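Local coordinates for hypothetical protein PA2201 (Pseudomonas aeruginosa, PDB 2FEF), which is of unknown function but probably acts as an immunity protein that protects the bacterium against a PoNe-type toxin, at residues T7-A15 and E106-L117; W255-V265 and P278-R289. All coordinates share one frame; numbering follows the deposited sequence.

Overall arrangement
PA2201 is an all-helical chain, and its two contacts come in series: interaction 1 is closed before interaction 2 opens. Interaction 1 lays the N-terminal strip 7-15, which runs into helix 12-20, along the middle of the long helix 97-127, within the N-terminal PA2201-like part. Interaction 2 pairs helices 258-267 and 282-292 near the C-terminus, in the PoNi-like part. Their centres lie about 25 Å apart on opposite sides of the chain's centre, and their nearest atoms are about 10 Å apart. Helix 66-93 borders both, touching N10, D113 and L117 in the first and W256, M258 and L281 in the second, so one long helix spans the two regions.

Interaction 1: residues T7-A15 and E106-L117; sequences TLDNRLAEA and ETAALWLDYSRL. With EDO (1,2-ethanediol), chain D.
D113 and E106, two carboxylates on the same side of helix 97-127, take the backbone N-H groups of D9, N10 and R11. D113 receives two in succession: D9 N bonds to OD1 at 2.8 Å on its syn lone pair, and N10 N to OD2, also on the syn side. D113 OD2 has a second donor on its anti side, N10 ND2 at 2.9 Å, with amide and carboxylate planes 67° apart. Two turns earlier in the helix, E106 bends at chi2 (-58°) and brings OE1 to R11 N at 2.7 Å. A water donates to both E106 OE2 and D9 O.

These bonds lead the N-terminal strip into its first helix, 12-20, with R11 as N-cap. N10 OD1 closes an Asx turn by accepting from L12 N in the carbonyl plane, and also bonds Y58, while ND2 donates to a 1,2-ethanediol molecule, probably from the crystallisation liquor.

Charge pairing is looser. R116 NH1 makes a weak, salt-bridged hydrogen bond to D9 OD2 at 3.3 Å, the carboxylate turned almost perpendicular to the guanidinium, and reaches D113 OD1 weakly as well. R116 NE forms a salt bridge with E171, and L112 CG packs over one guanidinium face.

Van der Waals contacts add to these. A109 CB presses on N10 CA at 3.5 Å, where the two backbones come close, and L110 CD2 lies against N10 CG. A15 CB meets E106 CG, and the apolar side chains of L8 and L117 touch, CD2 to CG, at 4.2 Å.

Interaction 2: residues W255-V265 and P278-R289; sequences WWAMEVSALGV and PHYLGDLVDYAR
Two helices of the C-terminal, PoNi-like region, 258-267 and 282-292, pack with their N-to-C directions 32° apart, the axes of 258-265 and 282-289 coming within 9.2 Å, and the loops leading into them are bonded together. In those loops H279 ND1 donates to W255 O at 2.8 Å, in the carbonyl plane, which sets the imidazole so that CE1 sits over the centre of the indole face; the rings meet obliquely, planes at 33°. W255 NE1 in turn donates a hydrogen bond to P278 O at 3.0 Å, approaching from above the carbonyl plane. F234 of helix 223-234 meets both rings.

W256 is held between W255 CD1 on one face and L281 CD2 on the opposite one. L281 CD2 makes a CH-pi contact, 3.9 Å from the centroid of the W256 six-membered ring. D92 takes the indole N-H of W256. Next along, A257 N bonds to H279 O at 2.9 Å, A257 being the centre of an inverse gamma turn as well as the N-cap of its helix.

S261 carries the link into the helices. With OG beside its own backbone N (chi1 -46°), the hydroxyl donates back to A257 O and accepts from L281 N almost straight, at 170°, so the start of the second helix is tied to the first turn of the other. Y280 crosses V260 at about a right angle, its ring edge toward V260 CG1 and its hydroxyl bonded to D271 and to a water that also donates to V260 O.

Further down, V265 CG2 packs against V285 and A288. With V285 CG1 over one face of its guanidinium, R289, which also bonds W269 O through NH2, donates from NH2 to G264 O at 2.8 Å, from above the carbonyl plane.

Interaction 1: residues T7-A15 and E106-L117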
loop_
_atom_site.group_PDB
_atom_site.type_symbol
_atom_site.label_atom_id
_atom_site.label_comp_id
_atom_site.label_asym_id
_atom_site.label_seq_id
_atom_site.Cartn_x
_atom_site.Cartn_y
_atom_site.Cartn_z
ATOM N N THR B 7 -9.843 -9.941 -24.496
ATOM C CA THR B 7 -10.842 -8.946 -24.077
ATOM C C THR B 7 -10.865 -8.791 -22.570
ATOM O O THR B 7 -11.057 -9.777 -21.842
ATOM C CB THR B 7 -12.278 -9.315 -24.571
ATOM O OG1 THR B 7 -12.323 -9.255 -25.997
ATOM C CG2 THR B 7 -13.282 -8.335 -24.052
ATOM N N LEU B 8 -10.728 -7.561 -22.083
ATOM C CA LEU B 8 -10.835 -7.327 -20.639
ATOM C C LEU B 8 -12.048 -6.468 -20.376
ATOM O O LEU B 8 -12.213 -5.423 -21.007
ATOM C CB LEU B 8 -9.588 -6.656 -20.078
ATOM C CG LEU B 8 -8.257 -7.404 -20.311
ATOM C CD1 LEU B 8 -7.150 -6.520 -19.830
ATOM C CD2 LEU B 8 -8.233 -8.729 -19.572
ATOM N N ASP B 9 -12.888 -6.929 -19.462
ATOM C CA ASP B 9 -14.164 -6.271 -19.213
ATOM C C ASP B 9 -14.189 -5.196 -18.151
ATOM O O ASP B 9 -15.120 -4.369 -18.139
ATOM C CB ASP B 9 -15.257 -7.317 -18.962
ATOM C CG ASP B 9 -15.605 -8.088 -20.244
ATOM O OD1 ASP B 9 -15.353 -7.558 -21.336
ATOM O OD2 ASP B 9 -16.089 -9.229 -20.160
ATOM N N ASN B 10 -13.205 -5.175 -17.252
ATOM C CA ASN B 10 -13.298 -4.214 -16.139
ATOM C C ASN B 10 -13.171 -2.768 -16.634
ATOM O O ASN B 10 -12.519 -2.517 -17.648
ATOM C CB ASN B 10 -12.212 -4.488 -15.100
ATOM C CG ASN B 10 -10.902 -3.767 -15.422
ATOM O OD1 ASN B 10 -10.697 -2.617 -15.039
ATOM N ND2 ASN B 10 -10.025 -4.446 -16.092
ATOM N N ARG B 11 -13.795 -1.837 -15.911
ATOM C CA ARG B 11 -13.588 -0.408 -16.130
ATOM C C ARG B 11 -13.274 0.236 -14.781
ATOM O O ARG B 11 -13.980 1.139 -14.280
ATOM C CB ARG B 11 -14.814 0.227 -16.809
ATOM C CG ARG B 11 -15.124 -0.304 -18.239
ATOM C CD ARG B 11 -13.953 -0.109 -19.249
ATOM N NE ARG B 11 -14.283 -0.628 -20.603
ATOM C CZ ARG B 11 -13.890 -1.814 -21.082
ATOM N NH1 ARG B 11 -13.111 -2.635 -20.349
ATOM N NH2 ARG B 11 -14.270 -2.182 -22.309
ATOM N N LEU B 12 -12.207 -0.259 -14.161
ATOM C CA LEU B 12 -11.905 0.086 -12.787
ATOM C C LEU B 12 -11.547 1.562 -12.635
ATOM O O LEU B 12 -11.949 2.202 -11.643
ATOM C CB LEU B 12 -10.758 -0.805 -12.236
ATOM C CG LEU B 12 -10.205 -0.521 -10.813
ATOM C CD1 LEU B 12 -11.255 -0.595 -9.679
ATOM C CD2 LEU B 12 -8.989 -1.425 -10.544
ATOM N N ALA B 13 -10.757 2.099 -13.564
ATOM C CA ALA B 13 -10.291 3.492 -13.401
ATOM C C ALA B 13 -11.479 4.468 -13.402
ATOM O O ALA B 13 -11.479 5.431 -12.635
ATOM C CB ALA B 13 -9.264 3.891 -14.445
ATOM N N GLU B 14 -12.459 4.220 -14.268
ATOM C CA GLU B 14 -13.688 5.049 -14.289
ATOM C C GLU B 14 -14.546 4.894 -13.032
ATOM O O GLU B 14 -15.196 5.841 -12.619
ATOM C CB GLU B 14 -14.534 4.793 -15.557
ATOM C CG GLU B 14 -14.121 5.635 -16.782
ATOM N N ALA B 15 -14.558 3.705 -12.437
ATOM C CA ALA B 15 -15.428 3.419 -11.289
ATOM C C ALA B 15 -14.895 4.071 -10.018
ATOM O O ALA B 15 -15.679 4.543 -9.177
ATOM C CB ALA B 15 -15.590 1.896 -11.097
ATOM N N GLU B 106 -17.893 -4.476 -11.241
ATOM C CA GLU B 106 -16.424 -4.403 -11.381
ATOM C C GLU B 106 -15.703 -5.485 -10.626
ATOM O O GLU B 106 -14.628 -5.950 -11.056
ATOM C CB GLU B 106 -15.896 -3.033 -10.954
ATOM C CG GLU B 106 -16.395 -1.896 -11.855
ATOM C CD GLU B 106 -16.002 -2.140 -13.292
ATOM O OE1 GLU B 106 -14.879 -2.649 -13.523
ATOM O OE2 GLU B 106 -16.798 -1.826 -14.189
ATOM N N THR B 107 -16.272 -5.884 -9.498
ATOM C CA THR B 107 -15.725 -7.016 -8.744
ATOM C C THR B 107 -15.765 -8.270 -9.639
ATOM O O THR B 107 -14.743 -8.957 -9.827
ATOM C CB THR B 107 -16.530 -7.281 -7.489
ATOM O OG1 THR B 107 -16.661 -6.061 -6.735
ATOM C CG2 THR B 107 -15.885 -8.399 -6.648
ATOM N N ALA B 108 -16.934 -8.549 -10.205
ATOM C CA ALA B 108 -17.080 -9.657 -11.149
ATOM C C ALA B 108 -16.143 -9.520 -12.360
ATOM O O ALA B 108 -15.504 -10.507 -12.765
ATOM C CB ALA B 108 -18.542 -9.777 -11.595
ATOM N N ALA B 109 -16.035 -8.310 -12.925
ATOM C CA ALA B 109 -15.156 -8.084 -14.092
ATOM C C ALA B 109 -13.709 -8.330 -13.717
ATOM O O ALA B 109 -12.979 -8.917 -14.472
ATOM C CB ALA B 109 -15.301 -6.675 -14.603
ATOM N N LEU B 110 -13.279 -7.862 -12.548
ATOM C CA LEU B 110 -11.884 -8.052 -12.179
ATOM C C LEU B 110 -11.561 -9.527 -11.970
ATOM O O LEU B 110 -10.479 -9.963 -12.370
ATOM C CB LEU B 110 -11.487 -7.208 -10.960
ATOM C CG LEU B 110 -11.349 -5.704 -11.234
ATOM C CD1 LEU B 110 -11.368 -5.002 -9.856
ATOM C CD2 LEU B 110 -10.080 -5.377 -12.101
ATOM N N TRP B 111 -12.471 -10.284 -11.332
ATOM C CA TRP B 111 -12.263 -11.735 -11.202
ATOM C C TRP B 111 -12.150 -12.465 -12.565
ATOM O O TRP B 111 -11.262 -13.309 -12.760
ATOM C CB TRP B 111 -13.363 -12.359 -10.336
ATOM C CG TRP B 111 -13.111 -12.221 -8.853
ATOM C CD1 TRP B 111 -13.677 -11.290 -7.997
ATOM C CD2 TRP B 111 -12.212 -13.002 -8.062
ATOM N NE1 TRP B 111 -13.200 -11.487 -6.721
ATOM C CE2 TRP B 111 -12.275 -12.502 -6.738
ATOM C CE3 TRP B 111 -11.319 -14.058 -8.350
ATOM C CZ2 TRP B 111 -11.521 -13.065 -5.684
ATOM C CZ3 TRP B 111 -10.578 -14.617 -7.310
ATOM C CH2 TRP B 111 -10.674 -14.100 -5.990
ATOM N N LEU B 112 -13.048 -12.118 -13.487
ATOM C CA LEU B 112 -13.054 -12.654 -14.845
ATOM C C LEU B 112 -11.772 -12.271 -15.594
ATOM O O LEU B 112 -11.124 -13.147 -16.175
ATOM C CB LEU B 112 -14.256 -12.091 -15.597
ATOM C CG LEU B 112 -14.478 -12.618 -17.002
ATOM C CD1 LEU B 112 -14.629 -14.141 -16.950
ATOM C CD2 LEU B 112 -15.710 -11.945 -17.583
ATOM N N ASP B 113 -11.410 -10.978 -15.575
ATOM C CA ASP B 113 -10.122 -10.518 -16.182
ATOM C C ASP B 113 -8.916 -11.207 -15.586
ATOM O O ASP B 113 -8.000 -11.628 -16.319
ATOM C CB ASP B 113 -9.959 -8.986 -16.097
ATOM C CG ASP B 113 -11.037 -8.221 -16.941
ATOM O OD1 ASP B 113 -11.718 -8.812 -17.810
ATOM O OD2 ASP B 113 -11.181 -7.016 -16.748
ATOM N N TYR B 114 -8.880 -11.308 -14.257
ATOM C CA TYR B 114 -7.827 -12.087 -13.619
ATOM C C TYR B 114 -7.726 -13.488 -14.212
ATOM O O TYR B 114 -6.636 -13.930 -14.586
ATOM C CB TYR B 114 -8.035 -12.134 -12.089
ATOM C CG TYR B 114 -7.314 -13.250 -11.341
ATOM C CD1 TYR B 114 -5.944 -13.467 -11.489
ATOM C CD2 TYR B 114 -8.016 -14.061 -10.422
ATOM C CE1 TYR B 114 -5.301 -14.500 -10.795
ATOM C CE2 TYR B 114 -7.370 -15.070 -9.716
ATOM C CZ TYR B 114 -6.030 -15.289 -9.903
ATOM O OH TYR B 114 -5.355 -16.281 -9.203
ATOM N N SER B 115 -8.846 -14.204 -14.266
ATOM C CA SER B 115 -8.806 -15.587 -14.758
ATOM C C SER B 115 -8.292 -15.656 -16.212
ATOM O O SER B 115 -7.600 -16.602 -16.608
ATOM C CB SER B 115 -10.209 -16.212 -14.660
ATOM O OG SER B 115 -11.086 -15.759 -15.714
ATOM N N ARG B 116 -8.648 -14.662 -17.019
ATOM C CA ARG B 116 -8.210 -14.661 -18.438
ATOM C C ARG B 116 -6.722 -14.409 -18.572
ATOM O O ARG B 116 -6.039 -15.035 -19.407
ATOM C CB ARG B 116 -8.981 -13.620 -19.235
ATOM C CG ARG B 116 -10.457 -13.994 -19.401
ATOM C CD ARG B 116 -11.217 -12.770 -19.820
ATOM N NE ARG B 116 -12.588 -13.089 -20.187
ATOM C CZ ARG B 116 -13.559 -12.183 -20.249
ATOM N NH1 ARG B 116 -13.312 -10.911 -19.921
ATOM N NH2 ARG B 116 -14.788 -12.556 -20.599
ATOM N N LEU B 117 -6.189 -13.525 -17.724
ATOM C CA LEU B 117 -4.745 -13.223 -17.757
ATOM C C LEU B 117 -3.972 -14.398 -17.186
ATOM O O LEU B 117 -2.870 -14.714 -17.649
ATOM C CB LEU B 117 -4.426 -11.920 -16.979
ATOM C CG LEU B 117 -5.040 -10.670 -17.632
ATOM C CD1 LEU B 117 -4.946 -9.499 -16.707
ATOM C CD2 LEU B 117 -4.272 -10.367 -18.923
HETATM C C1 EDO D . -6.868 -2.807 -18.017
HETATM O O1 EDO D . -8.277 -3.063 -17.908
HETATM C C2 EDO D . -6.593 -1.388 -18.520
HETATM O O2 EDO D . -7.480 -1.099 -19.617
HETATM O O HOH W 1 -17.132 -3.738 -16.426
#

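Interaction 2: residues W255-V265 and P278-R289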
loop_
_atom_site.group_PDB
_atom_site.type_symbol
_atom_site.label_atom_id
_atom_site.label_comp_id
_atom_site.label_asym_id
_atom_site.label_seq_id
_atom_site.Cartn_x
_atom_site.Cartn_y
_atom_site.Cartn_z
ATOM N N TRP B 255 -20.181 -11.219 8.026
ATOM C CA TRP B 255 -21.367 -11.359 8.874
ATOM C C TRP B 255 -22.572 -11.984 8.160
ATOM O O TRP B 255 -23.493 -12.480 8.798
ATOM C CB TRP B 255 -21.725 -9.939 9.307
ATOM C CG TRP B 255 -22.876 -9.715 10.234
ATOM C CD1 TRP B 255 -24.133 -9.322 9.903
ATOM C CD2 TRP B 255 -22.830 -9.800 11.649
ATOM N NE1 TRP B 255 -24.887 -9.152 11.031
ATOM C CE2 TRP B 255 -24.101 -9.433 12.129
ATOM C CE3 TRP B 255 -21.824 -10.130 12.565
ATOM C CZ2 TRP B 255 -24.407 -9.419 13.489
ATOM C CZ3 TRP B 255 -22.129 -10.102 13.923
ATOM C CH2 TRP B 255 -23.411 -9.752 14.369
ATOM N N TRP B 256 -22.577 -11.932 6.832
ATOM C CA TRP B 256 -23.824 -12.049 6.077
ATOM C C TRP B 256 -24.175 -13.442 5.605
ATOM O O TRP B 256 -23.389 -14.097 4.952
ATOM C CB TRP B 256 -23.785 -11.078 4.874
ATOM C CG TRP B 256 -23.581 -9.691 5.391
ATOM C CD1 TRP B 256 -22.450 -8.927 5.289
ATOM C CD2 TRP B 256 -24.512 -8.945 6.159
ATOM N NE1 TRP B 256 -22.628 -7.744 5.957
ATOM C CE2 TRP B 256 -23.892 -7.721 6.492
ATOM C CE3 TRP B 256 -25.818 -9.200 6.614
ATOM C CZ2 TRP B 256 -24.525 -6.742 7.249
ATOM C CZ3 TRP B 256 -26.452 -8.228 7.376
ATOM C CH2 TRP B 256 -25.809 -7.011 7.683
ATOM N N ALA B 257 -25.403 -13.861 5.903
ATOM C CA ALA B 257 -25.954 -15.077 5.326
ATOM C C ALA B 257 -26.370 -14.820 3.891
ATOM O O ALA B 257 -27.556 -14.811 3.570
ATOM C CB ALA B 257 -27.188 -15.557 6.157
HETATM N N MSE B 258 -25.377 -14.661 3.021
HETATM C CA MSE B 258 -25.575 -14.347 1.595
HETATM C C MSE B 258 -26.235 -15.489 0.882
HETATM O O MSE B 258 -27.007 -15.270 -0.048
HETATM C CB MSE B 258 -24.183 -14.214 0.950
HETATM C CG MSE B 258 -23.529 -13.015 1.417
HETATM SE SE MSE B 258 -21.807 -12.896 0.466
HETATM C CE MSE B 258 -21.384 -11.216 1.301
ATOM N N GLU B 259 -25.912 -16.714 1.307
ATOM C CA GLU B 259 -26.495 -17.896 0.692
ATOM C C GLU B 259 -28.020 -17.981 0.945
ATOM O O GLU B 259 -28.787 -18.176 0.006
ATOM C CB GLU B 259 -25.763 -19.189 1.089
ATOM C CG GLU B 259 -25.977 -19.827 2.492
ATOM C CD GLU B 259 -25.473 -19.009 3.657
ATOM O OE1 GLU B 259 -25.924 -17.848 3.803
ATOM O OE2 GLU B 259 -24.721 -19.534 4.506
ATOM N N VAL B 260 -28.424 -17.826 2.195
ATOM C CA VAL B 260 -29.866 -17.860 2.564
ATOM C C VAL B 260 -30.622 -16.719 1.858
ATOM O O VAL B 260 -31.721 -16.915 1.311
ATOM C CB VAL B 260 -30.072 -17.779 4.097
ATOM C CG1 VAL B 260 -31.578 -17.880 4.483
ATOM C CG2 VAL B 260 -29.292 -18.869 4.801
ATOM N N SER B 261 -30.042 -15.524 1.890
ATOM C CA SER B 261 -30.684 -14.376 1.232
ATOM C C SER B 261 -30.833 -14.620 -0.277
ATOM O O SER B 261 -31.918 -14.384 -0.827
ATOM C CB SER B 261 -29.924 -13.073 1.530
ATOM O OG SER B 261 -29.628 -12.999 2.939
ATOM N N ALA B 262 -29.777 -15.133 -0.936
ATOM C CA ALA B 262 -29.860 -15.406 -2.382
ATOM C C ALA B 262 -30.871 -16.516 -2.669
ATOM O O ALA B 262 -31.620 -16.459 -3.647
ATOM C CB ALA B 262 -28.475 -15.732 -2.950
ATOM N N LEU B 263 -30.939 -17.520 -1.798
ATOM C CA LEU B 263 -31.957 -18.576 -1.978
ATOM C C LEU B 263 -33.381 -18.014 -1.931
ATOM O O LEU B 263 -34.259 -18.489 -2.653
ATOM C CB LEU B 263 -31.761 -19.732 -0.957
ATOM C CG LEU B 263 -30.508 -20.593 -1.174
ATOM C CD1 LEU B 263 -30.138 -21.434 0.078
ATOM C CD2 LEU B 263 -30.644 -21.478 -2.420
ATOM N N GLY B 264 -33.611 -16.986 -1.116
ATOM C CA GLY B 264 -34.907 -16.308 -1.082
ATOM C C GLY B 264 -35.307 -15.670 -2.418
ATOM O O GLY B 264 -36.468 -15.734 -2.831
ATOM N N VAL B 265 -34.353 -15.047 -3.090
ATOM C CA VAL B 265 -34.617 -14.485 -4.413
ATOM C C VAL B 265 -34.926 -15.610 -5.405
ATOM O O VAL B 265 -35.883 -15.523 -6.181
ATOM C CB VAL B 265 -33.418 -13.638 -4.908
ATOM C CG1 VAL B 265 -33.658 -13.133 -6.362
ATOM C CG2 VAL B 265 -33.174 -12.434 -3.946
ATOM N N PRO B 278 -30.426 -10.845 12.126
ATOM C CA PRO B 278 -29.528 -9.721 11.849
ATOM C C PRO B 278 -28.493 -10.026 10.762
ATOM O O PRO B 278 -27.765 -9.115 10.325
ATOM C CB PRO B 278 -28.836 -9.471 13.192
ATOM C CG PRO B 278 -29.065 -10.690 14.000
ATOM C CD PRO B 278 -30.302 -11.342 13.513
ATOM N N HIS B 279 -28.482 -11.279 10.306
ATOM C CA HIS B 279 -27.542 -11.741 9.271
ATOM C C HIS B 279 -28.196 -11.884 7.892
ATOM O O HIS B 279 -27.516 -12.165 6.915
ATOM C CB HIS B 279 -26.896 -13.063 9.708
ATOM C CG HIS B 279 -26.236 -12.986 11.062
ATOM N ND1 HIS B 279 -24.921 -12.596 11.240
ATOM C CD2 HIS B 279 -26.735 -13.196 12.302
ATOM C CE1 HIS B 279 -24.639 -12.593 12.532
ATOM N NE2 HIS B 279 -25.715 -12.966 13.194
ATOM N N TYR B 280 -29.511 -11.693 7.809
ATOM C CA TYR B 280 -30.253 -11.869 6.566
ATOM C C TYR B 280 -30.340 -10.536 5.817
ATOM O O TYR B 280 -30.632 -9.480 6.405
ATOM C CB TYR B 280 -31.701 -12.364 6.897
ATOM C CG TYR B 280 -32.524 -12.762 5.690
ATOM C CD1 TYR B 280 -32.282 -13.964 5.021
ATOM C CD2 TYR B 280 -33.566 -11.941 5.225
ATOM C CE1 TYR B 280 -33.026 -14.326 3.909
ATOM C CE2 TYR B 280 -34.329 -12.301 4.122
ATOM C CZ TYR B 280 -34.060 -13.510 3.469
ATOM O OH TYR B 280 -34.813 -13.865 2.365
ATOM N N LEU B 281 -30.186 -10.570 4.506
ATOM C CA LEU B 281 -30.191 -9.318 3.730
ATOM C C LEU B 281 -31.539 -9.073 3.061
ATOM O O LEU B 281 -31.635 -8.993 1.823
ATOM C CB LEU B 281 -29.051 -9.377 2.682
ATOM C CG LEU B 281 -27.663 -9.342 3.344
ATOM C CD1 LEU B 281 -26.604 -9.948 2.382
ATOM C CD2 LEU B 281 -27.325 -7.907 3.723
ATOM N N GLY B 282 -32.575 -8.911 3.887
ATOM C CA GLY B 282 -33.935 -8.677 3.389
ATOM C C GLY B 282 -34.057 -7.523 2.413
ATOM O O GLY B 282 -34.784 -7.635 1.435
ATOM N N ASP B 283 -33.337 -6.420 2.649
ATOM C CA ASP B 283 -33.476 -5.243 1.756
ATOM C C ASP B 283 -32.943 -5.531 0.363
ATOM O O ASP B 283 -33.389 -4.940 -0.628
ATOM C CB ASP B 283 -32.841 -3.956 2.341
ATOM C CG ASP B 283 -31.321 -3.892 2.142
ATOM O OD1 ASP B 283 -30.586 -4.584 2.887
ATOM O OD2 ASP B 283 -30.867 -3.131 1.247
ATOM N N LEU B 284 -31.975 -6.451 0.285
ATOM C CA LEU B 284 -31.436 -6.836 -1.002
ATOM C C LEU B 284 -32.297 -7.863 -1.697
ATOM O O LEU B 284 -32.421 -7.828 -2.934
ATOM C CB LEU B 284 -29.980 -7.334 -0.886
ATOM C CG LEU B 284 -29.004 -6.255 -0.414
ATOM C CD1 LEU B 284 -27.552 -6.777 -0.453
ATOM C CD2 LEU B 284 -29.127 -4.986 -1.323
ATOM N N VAL B 285 -32.897 -8.767 -0.915
ATOM C CA VAL B 285 -33.966 -9.611 -1.460
ATOM C C VAL B 285 -34.990 -8.728 -2.168
ATOM O O VAL B 285 -35.358 -8.982 -3.318
ATOM C CB VAL B 285 -34.591 -10.514 -0.374
ATOM C CG1 VAL B 285 -35.815 -11.299 -0.949
ATOM C CG2 VAL B 285 -33.496 -11.476 0.203
ATOM N N ASP B 286 -35.447 -7.676 -1.481
ATOM C CA ASP B 286 -36.453 -6.784 -2.040
ATOM C C ASP B 286 -35.955 -6.099 -3.312
ATOM O O ASP B 286 -36.692 -6.037 -4.296
ATOM C CB ASP B 286 -36.913 -5.760 -0.983
ATOM C CG ASP B 286 -37.616 -6.409 0.212
ATOM O OD1 ASP B 286 -38.100 -7.569 0.083
ATOM O OD2 ASP B 286 -37.698 -5.752 1.298
ATOM N N TYR B 287 -34.709 -5.607 -3.275
ATOM C CA TYR B 287 -34.058 -4.928 -4.397
ATOM C C TYR B 287 -34.000 -5.817 -5.640
ATOM O O TYR B 287 -34.413 -5.390 -6.729
ATOM C CB TYR B 287 -32.629 -4.485 -4.021
ATOM C CG TYR B 287 -31.822 -3.971 -5.178
ATOM C CD1 TYR B 287 -32.048 -2.697 -5.695
ATOM C CD2 TYR B 287 -30.843 -4.766 -5.789
ATOM C CE1 TYR B 287 -31.310 -2.214 -6.766
ATOM C CE2 TYR B 287 -30.103 -4.279 -6.860
ATOM C CZ TYR B 287 -30.367 -3.010 -7.360
ATOM O OH TYR B 287 -29.628 -2.519 -8.420
ATOM N N ALA B 288 -33.471 -7.036 -5.476
ATOM C CA ALA B 288 -33.342 -7.981 -6.582
ATOM C C ALA B 288 -34.727 -8.334 -7.187
ATOM O O ALA B 288 -34.879 -8.378 -8.412
ATOM C CB ALA B 288 -32.622 -9.238 -6.099
ATOM N N ARG B 289 -35.728 -8.553 -6.325
ATOM C CA ARG B 289 -37.072 -8.902 -6.797
ATOM C C ARG B 289 -37.659 -7.746 -7.585
ATOM O O ARG B 289 -38.145 -7.957 -8.702
ATOM C CB ARG B 289 -37.992 -9.303 -5.644
ATOM C CG ARG B 289 -37.613 -10.646 -5.002
ATOM C CD ARG B 289 -38.463 -10.951 -3.788
ATOM N NE ARG B 289 -38.299 -12.337 -3.366
ATOM C CZ ARG B 289 -38.813 -12.849 -2.250
ATOM N NH1 ARG B 289 -39.537 -12.092 -1.437
ATOM N NH2 ARG B 289 -38.610 -14.119 -1.949
HETATM O O HOH W 2 -34.429 -16.669 1.947
HETATM O O HOH W 3 -37.929 -14.017 -5.576
#